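PDB 4CH7: nird-like protein, which catalyses the decarboxylation of siroheme to didecarboxysiroheme in heme d1 biosynthesis. Local coordinates for residues S66-F71 and N102-L107; E79-F84 and E125-K130; V91-E96 and F312-I317. One frame throughout, in Å; residues are numbered along the deposited sequence.

Contact 1: S66-F71 and N102-L107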
# COMPACT_ATOMS: atom_id res chain seq x y z
N SER A 66 -3.43 -9.63 -1.65
CA SER A 66 -4.14 -8.37 -1.47
C SER A 66 -4.99 -8.04 -2.69
O SER A 66 -4.61 -8.33 -3.82
CB SER A 66 -3.16 -7.23 -1.18
OG SER A 66 -2.20 -7.09 -2.22
N ALA A 67 -6.15 -7.45 -2.45
CA ALA A 67 -7.07 -7.11 -3.52
C ALA A 67 -7.86 -5.85 -3.20
O ALA A 67 -7.95 -5.44 -2.04
CB ALA A 67 -8.02 -8.26 -3.80
N LEU A 68 -8.44 -5.25 -4.23
CA LEU A 68 -9.35 -4.13 -4.04
C LEU A 68 -10.77 -4.67 -3.96
O LEU A 68 -11.25 -5.29 -4.91
CB LEU A 68 -9.22 -3.13 -5.19
CG LEU A 68 -9.96 -1.80 -5.05
CD1 LEU A 68 -9.56 -1.11 -3.76
CD2 LEU A 68 -9.67 -0.91 -6.24
N ILE A 69 -11.42 -4.46 -2.83
CA ILE A 69 -12.76 -4.98 -2.61
C ILE A 69 -13.81 -3.87 -2.71
O ILE A 69 -13.58 -2.76 -2.23
CB ILE A 69 -12.87 -5.69 -1.25
CG1 ILE A 69 -11.72 -6.68 -1.07
CG2 ILE A 69 -14.21 -6.40 -1.11
CD1 ILE A 69 -11.64 -7.74 -2.15
N ALA A 70 -14.94 -4.17 -3.35
CA ALA A 70 -16.03 -3.21 -3.47
C ALA A 70 -17.33 -3.83 -2.97
O ALA A 70 -17.69 -4.92 -3.40
CB ALA A 70 -16.18 -2.78 -4.92
N PHE A 71 -18.01 -3.15 -2.06
CA PHE A 71 -19.29 -3.62 -1.54
C PHE A 71 -20.45 -2.78 -2.07
O PHE A 71 -20.34 -1.56 -2.17
CB PHE A 71 -19.30 -3.58 -0.01
CG PHE A 71 -18.63 -4.76 0.65
CD1 PHE A 71 -17.93 -5.69 -0.11
CD2 PHE A 71 -18.72 -4.93 2.02
CE1 PHE A 71 -17.32 -6.78 0.51
CE2 PHE A 71 -18.11 -6.01 2.64
CZ PHE A 71 -17.41 -6.94 1.88
N ASN A 102 -20.67 1.31 -3.61
CA ASN A 102 -20.40 2.57 -2.91
C ASN A 102 -19.38 2.46 -1.79
O ASN A 102 -19.03 3.46 -1.15
CB ASN A 102 -21.70 3.15 -2.36
CG ASN A 102 -22.50 2.13 -1.58
OD1 ASN A 102 -22.46 0.93 -1.88
ND2 ASN A 102 -23.24 2.58 -0.58
N LEU A 103 -18.90 1.24 -1.52
CA LEU A 103 -17.88 1.05 -0.50
C LEU A 103 -16.68 0.29 -1.07
O LEU A 103 -16.80 -0.88 -1.44
CB LEU A 103 -18.44 0.32 0.72
CG LEU A 103 -17.51 0.33 1.94
CD1 LEU A 103 -17.41 1.74 2.50
CD2 LEU A 103 -17.97 -0.64 3.00
N TRP A 104 -15.53 0.96 -1.11
CA TRP A 104 -14.31 0.37 -1.66
C TRP A 104 -13.21 0.34 -0.61
O TRP A 104 -12.86 1.37 -0.04
CB TRP A 104 -13.84 1.17 -2.87
CG TRP A 104 -14.72 1.00 -4.06
CD1 TRP A 104 -15.97 1.51 -4.24
CD2 TRP A 104 -14.40 0.28 -5.26
NE1 TRP A 104 -16.46 1.14 -5.48
CE2 TRP A 104 -15.51 0.39 -6.12
CE3 TRP A 104 -13.28 -0.44 -5.69
CZ2 TRP A 104 -15.53 -0.21 -7.39
CZ3 TRP A 104 -13.30 -1.03 -6.94
CH2 TRP A 104 -14.42 -0.91 -7.78
N PHE A 105 -12.67 -0.85 -0.37
CA PHE A 105 -11.54 -0.97 0.54
C PHE A 105 -10.45 -1.90 0.00
O PHE A 105 -10.70 -2.77 -0.84
CB PHE A 105 -11.99 -1.39 1.94
CG PHE A 105 -12.69 -2.71 2.00
CD1 PHE A 105 -14.06 -2.79 1.77
CD2 PHE A 105 -12.00 -3.87 2.32
CE1 PHE A 105 -14.72 -4.01 1.83
CE2 PHE A 105 -12.64 -5.09 2.39
CZ PHE A 105 -14.01 -5.16 2.15
N THR A 106 -9.23 -1.68 0.48
CA THR A 106 -8.11 -2.54 0.14
C THR A 106 -7.94 -3.58 1.23
O THR A 106 -7.77 -3.24 2.40
CB THR A 106 -6.81 -1.74 -0.03
OG1 THR A 106 -6.95 -0.82 -1.12
CG2 THR A 106 -5.64 -2.67 -0.30
N LEU A 107 -8.00 -4.85 0.85
CA LEU A 107 -7.84 -5.94 1.80
C LEU A 107 -6.56 -6.70 1.54
O LEU A 107 -6.27 -7.06 0.40
CB LEU A 107 -9.03 -6.90 1.73
CG LEU A 107 -8.94 -8.17 2.58
CD1 LEU A 107 -8.81 -7.83 4.05
CD2 LEU A 107 -10.14 -9.07 2.34

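Contact 2: E79-F84 and E125-K130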
# COMPACT_ATOMS: atom_id res chain seq x y z
N GLU A 79 -22.68 3.26 6.88
CA GLU A 79 -21.81 3.52 8.03
C GLU A 79 -21.56 2.28 8.88
O GLU A 79 -20.42 1.99 9.23
CB GLU A 79 -22.37 4.65 8.90
CG GLU A 79 -22.09 6.05 8.38
CD GLU A 79 -21.92 7.06 9.49
OE1 GLU A 79 -20.89 7.01 10.19
OE2 GLU A 79 -22.82 7.91 9.67
N GLU A 80 -22.62 1.55 9.21
CA GLU A 80 -22.51 0.31 9.97
C GLU A 80 -21.54 -0.67 9.31
O GLU A 80 -20.65 -1.21 9.97
CB GLU A 80 -23.89 -0.35 10.11
CG GLU A 80 -23.85 -1.75 10.69
CD GLU A 80 -25.24 -2.35 10.85
OE1 GLU A 80 -26.22 -1.69 10.44
OE2 GLU A 80 -25.34 -3.47 11.38
N VAL A 81 -21.71 -0.88 8.01
CA VAL A 81 -20.84 -1.76 7.24
C VAL A 81 -19.40 -1.23 7.20
O VAL A 81 -18.45 -1.99 7.35
CB VAL A 81 -21.37 -1.95 5.81
CG1 VAL A 81 -20.35 -2.67 4.94
CG2 VAL A 81 -22.67 -2.73 5.83
N ALA A 82 -19.26 0.08 7.02
CA ALA A 82 -17.94 0.71 6.95
C ALA A 82 -17.11 0.48 8.20
O ALA A 82 -15.92 0.17 8.12
CB ALA A 82 -18.09 2.20 6.68
N ASN A 83 -17.75 0.63 9.36
CA ASN A 83 -17.07 0.42 10.64
C ASN A 83 -16.70 -1.05 10.85
O ASN A 83 -15.70 -1.36 11.51
CB ASN A 83 -17.93 0.92 11.80
CG ASN A 83 -18.51 2.30 11.54
OD1 ASN A 83 -17.77 3.28 11.41
ND2 ASN A 83 -19.83 2.38 11.46
N PHE A 84 -17.51 -1.95 10.31
CA PHE A 84 -17.19 -3.38 10.34
C PHE A 84 -15.92 -3.64 9.55
O PHE A 84 -15.03 -4.38 10.00
CB PHE A 84 -18.34 -4.20 9.77
CG PHE A 84 -18.01 -5.66 9.60
CD1 PHE A 84 -18.11 -6.53 10.68
CD2 PHE A 84 -17.61 -6.16 8.37
CE1 PHE A 84 -17.80 -7.88 10.53
CE2 PHE A 84 -17.30 -7.51 8.22
CZ PHE A 84 -17.40 -8.37 9.30
N GLU A 125 -21.33 -11.95 3.93
CA GLU A 125 -22.40 -12.73 4.53
C GLU A 125 -22.83 -12.13 5.87
O GLU A 125 -24.02 -12.00 6.15
CB GLU A 125 -21.95 -14.18 4.73
CG GLU A 125 -23.01 -15.07 5.35
CD GLU A 125 -22.46 -16.37 5.89
OE1 GLU A 125 -21.36 -16.78 5.45
OE2 GLU A 125 -23.11 -16.99 6.76
N ARG A 126 -21.84 -11.78 6.69
CA ARG A 126 -22.07 -11.18 8.00
C ARG A 126 -22.73 -9.80 7.88
O ARG A 126 -23.62 -9.46 8.66
CB ARG A 126 -20.74 -11.07 8.75
CG ARG A 126 -20.77 -10.21 10.01
CD ARG A 126 -21.63 -10.82 11.11
NE ARG A 126 -21.62 -10.01 12.32
CZ ARG A 126 -22.52 -10.11 13.29
NH1 ARG A 126 -23.51 -10.99 13.19
NH2 ARG A 126 -22.44 -9.32 14.35
N GLU A 127 -22.29 -9.02 6.89
CA GLU A 127 -22.85 -7.69 6.68
C GLU A 127 -24.06 -7.73 5.77
O GLU A 127 -24.61 -6.68 5.43
CB GLU A 127 -21.79 -6.75 6.10
CG GLU A 127 -20.72 -6.36 7.10
CD GLU A 127 -21.32 -5.88 8.40
OE1 GLU A 127 -21.78 -4.73 8.46
OE2 GLU A 127 -21.33 -6.66 9.38
N ARG A 128 -24.47 -8.94 5.39
CA ARG A 128 -25.62 -9.13 4.51
C ARG A 128 -25.48 -8.33 3.22
O ARG A 128 -26.45 -7.74 2.74
CB ARG A 128 -26.92 -8.78 5.23
CG ARG A 128 -27.16 -9.60 6.49
CD ARG A 128 -28.63 -9.51 6.87
NE ARG A 128 -29.46 -9.55 5.68
CZ ARG A 128 -30.79 -9.46 5.68
NH1 ARG A 128 -31.44 -9.34 6.83
NH2 ARG A 128 -31.46 -9.50 4.54
N VAL A 129 -24.27 -8.31 2.67
CA VAL A 129 -24.01 -7.65 1.40
C VAL A 129 -24.05 -8.69 0.29
O VAL A 129 -23.27 -9.65 0.31
CB VAL A 129 -22.64 -6.95 1.40
CG1 VAL A 129 -22.36 -6.33 0.05
CG2 VAL A 129 -22.60 -5.89 2.50
N LYS A 130 -24.96 -8.52 -0.67
CA LYS A 130 -25.16 -9.51 -1.72
C LYS A 130 -24.16 -9.38 -2.86
O LYS A 130 -23.56 -10.37 -3.29
CB LYS A 130 -26.59 -9.43 -2.26
CG LYS A 130 -26.99 -10.63 -3.10
CD LYS A 130 -28.48 -10.64 -3.38
CE LYS A 130 -28.86 -9.63 -4.45
NZ LYS A 130 -30.32 -9.68 -4.75

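Contact 3: V91-E96 and F312-I317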
# COMPACT_ATOMS: atom_id res chain seq x y z
N VAL A 91 -7.48 -4.55 6.38
CA VAL A 91 -7.99 -3.46 5.56
C VAL A 91 -7.16 -2.20 5.77
O VAL A 91 -7.11 -1.66 6.88
CB VAL A 91 -9.48 -3.17 5.86
CG1 VAL A 91 -9.94 -1.93 5.10
CG2 VAL A 91 -10.33 -4.37 5.49
N SER A 92 -6.50 -1.73 4.71
CA SER A 92 -5.62 -0.57 4.79
C SER A 92 -6.36 0.73 4.52
O SER A 92 -6.35 1.65 5.34
CB SER A 92 -4.45 -0.72 3.81
OG SER A 92 -4.92 -0.86 2.48
N HIS A 93 -7.00 0.81 3.36
CA HIS A 93 -7.81 1.97 3.01
C HIS A 93 -9.27 1.56 2.91
O HIS A 93 -9.57 0.45 2.47
CB HIS A 93 -7.34 2.56 1.69
CG HIS A 93 -5.87 2.81 1.62
ND1 HIS A 93 -5.29 3.96 2.12
CD2 HIS A 93 -4.86 2.06 1.12
CE1 HIS A 93 -3.98 3.90 1.94
NE2 HIS A 93 -3.69 2.77 1.33
N ASN A 94 -10.17 2.44 3.32
CA ASN A 94 -11.60 2.22 3.14
C ASN A 94 -12.28 3.52 2.74
O ASN A 94 -12.10 4.55 3.39
CB ASN A 94 -12.24 1.65 4.41
CG ASN A 94 -13.69 1.23 4.20
OD1 ASN A 94 -14.15 1.09 3.07
ND2 ASN A 94 -14.41 1.02 5.30
N TYR A 95 -13.05 3.47 1.66
CA TYR A 95 -13.65 4.68 1.12
C TYR A 95 -15.10 4.50 0.72
O TYR A 95 -15.51 3.43 0.27
CB TYR A 95 -12.84 5.16 -0.10
CG TYR A 95 -11.49 5.72 0.25
CD1 TYR A 95 -11.36 7.02 0.72
CD2 TYR A 95 -10.33 4.96 0.10
CE1 TYR A 95 -10.13 7.54 1.04
CE2 TYR A 95 -9.09 5.48 0.43
CZ TYR A 95 -9.00 6.77 0.90
OH TYR A 95 -7.77 7.30 1.22
N GLU A 96 -15.88 5.56 0.90
CA GLU A 96 -17.19 5.64 0.28
C GLU A 96 -17.00 6.32 -1.07
O GLU A 96 -16.39 7.39 -1.15
CB GLU A 96 -18.17 6.44 1.13
CG GLU A 96 -19.50 6.69 0.44
CD GLU A 96 -20.45 7.51 1.28
OE1 GLU A 96 -20.21 7.63 2.50
OE2 GLU A 96 -21.43 8.03 0.72
N PHE A 312 -13.01 6.36 5.61
CA PHE A 312 -13.28 5.68 6.87
C PHE A 312 -12.00 5.21 7.54
O PHE A 312 -11.96 5.02 8.76
CB PHE A 312 -14.20 4.48 6.64
CG PHE A 312 -15.57 4.86 6.15
CD1 PHE A 312 -16.47 5.48 7.00
CD2 PHE A 312 -15.95 4.58 4.85
CE1 PHE A 312 -17.73 5.83 6.56
CE2 PHE A 312 -17.21 4.93 4.40
CZ PHE A 312 -18.10 5.56 5.26
N LYS A 313 -10.96 5.02 6.74
CA LYS A 313 -9.73 4.44 7.24
C LYS A 313 -8.59 4.62 6.25
O LYS A 313 -8.74 4.34 5.06
CB LYS A 313 -9.94 2.95 7.52
CG LYS A 313 -8.79 2.27 8.24
CD LYS A 313 -9.16 0.82 8.54
CE LYS A 313 -8.09 0.14 9.37
NZ LYS A 313 -8.46 -1.27 9.67
N LYS A 314 -7.45 5.09 6.75
CA LYS A 314 -6.23 5.12 5.97
C LYS A 314 -5.05 4.87 6.90
O LYS A 314 -4.39 5.80 7.36
CB LYS A 314 -6.05 6.46 5.25
CG LYS A 314 -4.86 6.47 4.30
CD LYS A 314 -4.59 7.86 3.76
CE LYS A 314 -3.70 7.79 2.53
NZ LYS A 314 -2.48 6.96 2.75
N VAL A 315 -4.81 3.60 7.18
CA VAL A 315 -3.65 3.19 7.94
C VAL A 315 -2.84 2.29 7.03
O VAL A 315 -3.28 1.97 5.93
CB VAL A 315 -4.05 2.39 9.20
CG1 VAL A 315 -5.10 3.15 9.99
CG2 VAL A 315 -4.58 1.02 8.81
N ARG A 316 -1.65 1.91 7.46
CA ARG A 316 -0.94 0.85 6.77
C ARG A 316 -0.83 -0.35 7.70
O ARG A 316 -0.57 -0.21 8.89
CB ARG A 316 0.44 1.30 6.29
CG ARG A 316 1.35 1.78 7.39
CD ARG A 316 2.75 2.00 6.86
NE ARG A 316 3.39 3.10 7.56
CZ ARG A 316 4.69 3.34 7.52
NH1 ARG A 316 5.50 2.56 6.82
NH2 ARG A 316 5.18 4.37 8.19
N ILE A 317 -1.04 -1.52 7.13
CA ILE A 317 -1.09 -2.76 7.89
C ILE A 317 0.26 -3.10 8.50
O ILE A 317 1.32 -2.75 7.97
CB ILE A 317 -1.54 -3.93 7.00
CG1 ILE A 317 -0.62 -4.06 5.78
CG2 ILE A 317 -2.97 -3.72 6.54
CD1 ILE A 317 -0.92 -5.25 4.91

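Contact 1: S66-F71 and N102-L107
F71 and F105 meet as a T-shaped pair within an antiparallel strand pairing, where the first and third strands of a ferredoxin-like βαββαβ unit lie side by side. The ring planes stand at 88°, and the rim of F105 at CE1 sits over the centre of the F71 ring. The other side of the pairing has its own aromatic contact: A70 CB rests 3.4 Å from the centroid of the W104 six-membered ring, close to its normal, while L68 CG meets the same indole in plane at W104 CE3, 3.6 Å away. Next to the phenylalanine pair, I69 CG2 touches F105 CZ at 3.5 Å, and I69 CB lies above the F105 ring toward its rim. With F105 CG between the backbone N and the carbonyl carbon (chi1 60°), the ring comes in over I69.

Six backbone hydrogen bonds set this register; that from I69 N to F105 O is 2.7 Å and that from F71 N to L103 O 2.6 Å. Further out, V85 of helix 75-87 and V120 of helix 116-126 pack on the side bearing F105 and I69, whereas T106, on the side of L68 and W104, comes near H93. The strand entrance is a classic beta bulge, N102 and L103 both facing F71. N102 ND2 is bonded to V73 O beyond the strand, and L103 N reaches F71 O at 3.2 Å.

Contact 2: E79-F84 and E125-K130
The carboxylate of E127 is lodged against carbon atoms of helix 75-87, with E127 OE1 3.3 Å from V81 CA. E127 OE1 also lies 3.4 Å from V81 CG2 and approaches F84 CB. The second oxygen, E127 OE2, lies over the F84 ring, offset toward its rim, 3.5 Å from F84 CG. Carboxylate and ring are stacked, their planes only 10° apart, and E127 CG adds a contact of 3.4 Å to F84 CD2. A bend at chi2 of E127 (-49°) places CD next to F84. E80 OE2 is 4.8 Å from E127 OE1, and this like charge would tend to raise the proton affinity of both groups.

R126 comes to the ring through its aliphatic part, R126 CG lying 3.8 Å from F84 CE1, while its guanidinium plane is steeply inclined to the ring. An alanine in place of F84 would remove the ring, and would probably leave a gap over the E127 carboxylate and beside R126 CG and let the carboxylate turn more freely. L331 of the C-terminal helix 323-335 packs on both F84 and R126. Beyond E127 the chain leaves helix 116-126 through a Schellman motif at R128, which has positive phi. The contact thus joins the two helices that lie on one face of the sheet in a ferredoxin-like βαββαβ unit.

Contact 3: V91-E96 and F312-I317
N94 and K313 are joined by a backbone hydrogen bond, N94 N to K313 O at 2.9 Å. Two more flank it, from F312 N to N94 O at 3.0 Å and from V315 N to S92 O at 3.1 Å. F312 and K313 both face N94, a classic beta bulge. K313 CG is anti to the backbone N (chi1 -171°) and the chain beyond it is extended, which carries NZ along the neighbouring strand to V91 O. K313 NZ is hydrogen-bonded to N86 O and adds a weak bond of 3.1 Å to V91 O. N94 ND2 is likewise bonded to N86, through OD1.

On the side of the strands bearing H93, the imidazole and K314 lie side by side and point the same way. K314 CG is 3.4 Å from H93 ND1, at the ring edge, and K314 NZ also lies in the ring plane, 3.5 Å from H93 CE1. ND1 is buried here without a polar partner in the model. At the far end F312 CE2 packs on E96 CB at 3.7 Å, while the E96 carboxylate forms a salt bridge with R75. H93, a probable active-site residue, therefore sits where an edge strand of the first ferredoxin-like unit pairs with the last strand of the second, the seam of a barrel of the dimeric α+β type, formed here within one chain.

Overall arrangement
From the N terminus the chain runs through 66-71, helix segment 79-84 and strand segment 91-96 before 102-107 returns to the first strand and closes contact 1. Helix 116-126 follows, and its end at 125-130 closes contact 2 on the earlier helix. Contact 3 closes far later, when 312-317 comes back to 91-96 after the rest of the first unit and nearly all of the second. Each pair of loops crosses. Contacts 1 and 3 share a sheet, strands 91-97 and 103-109 being neighbours, and T106 N lies 2.9 Å from H93 O. V81 of contact 2 packs on L103 and F71, and A82 touches F312, so helix 75-87 packs against the sheet at both contact 1 and contact 3.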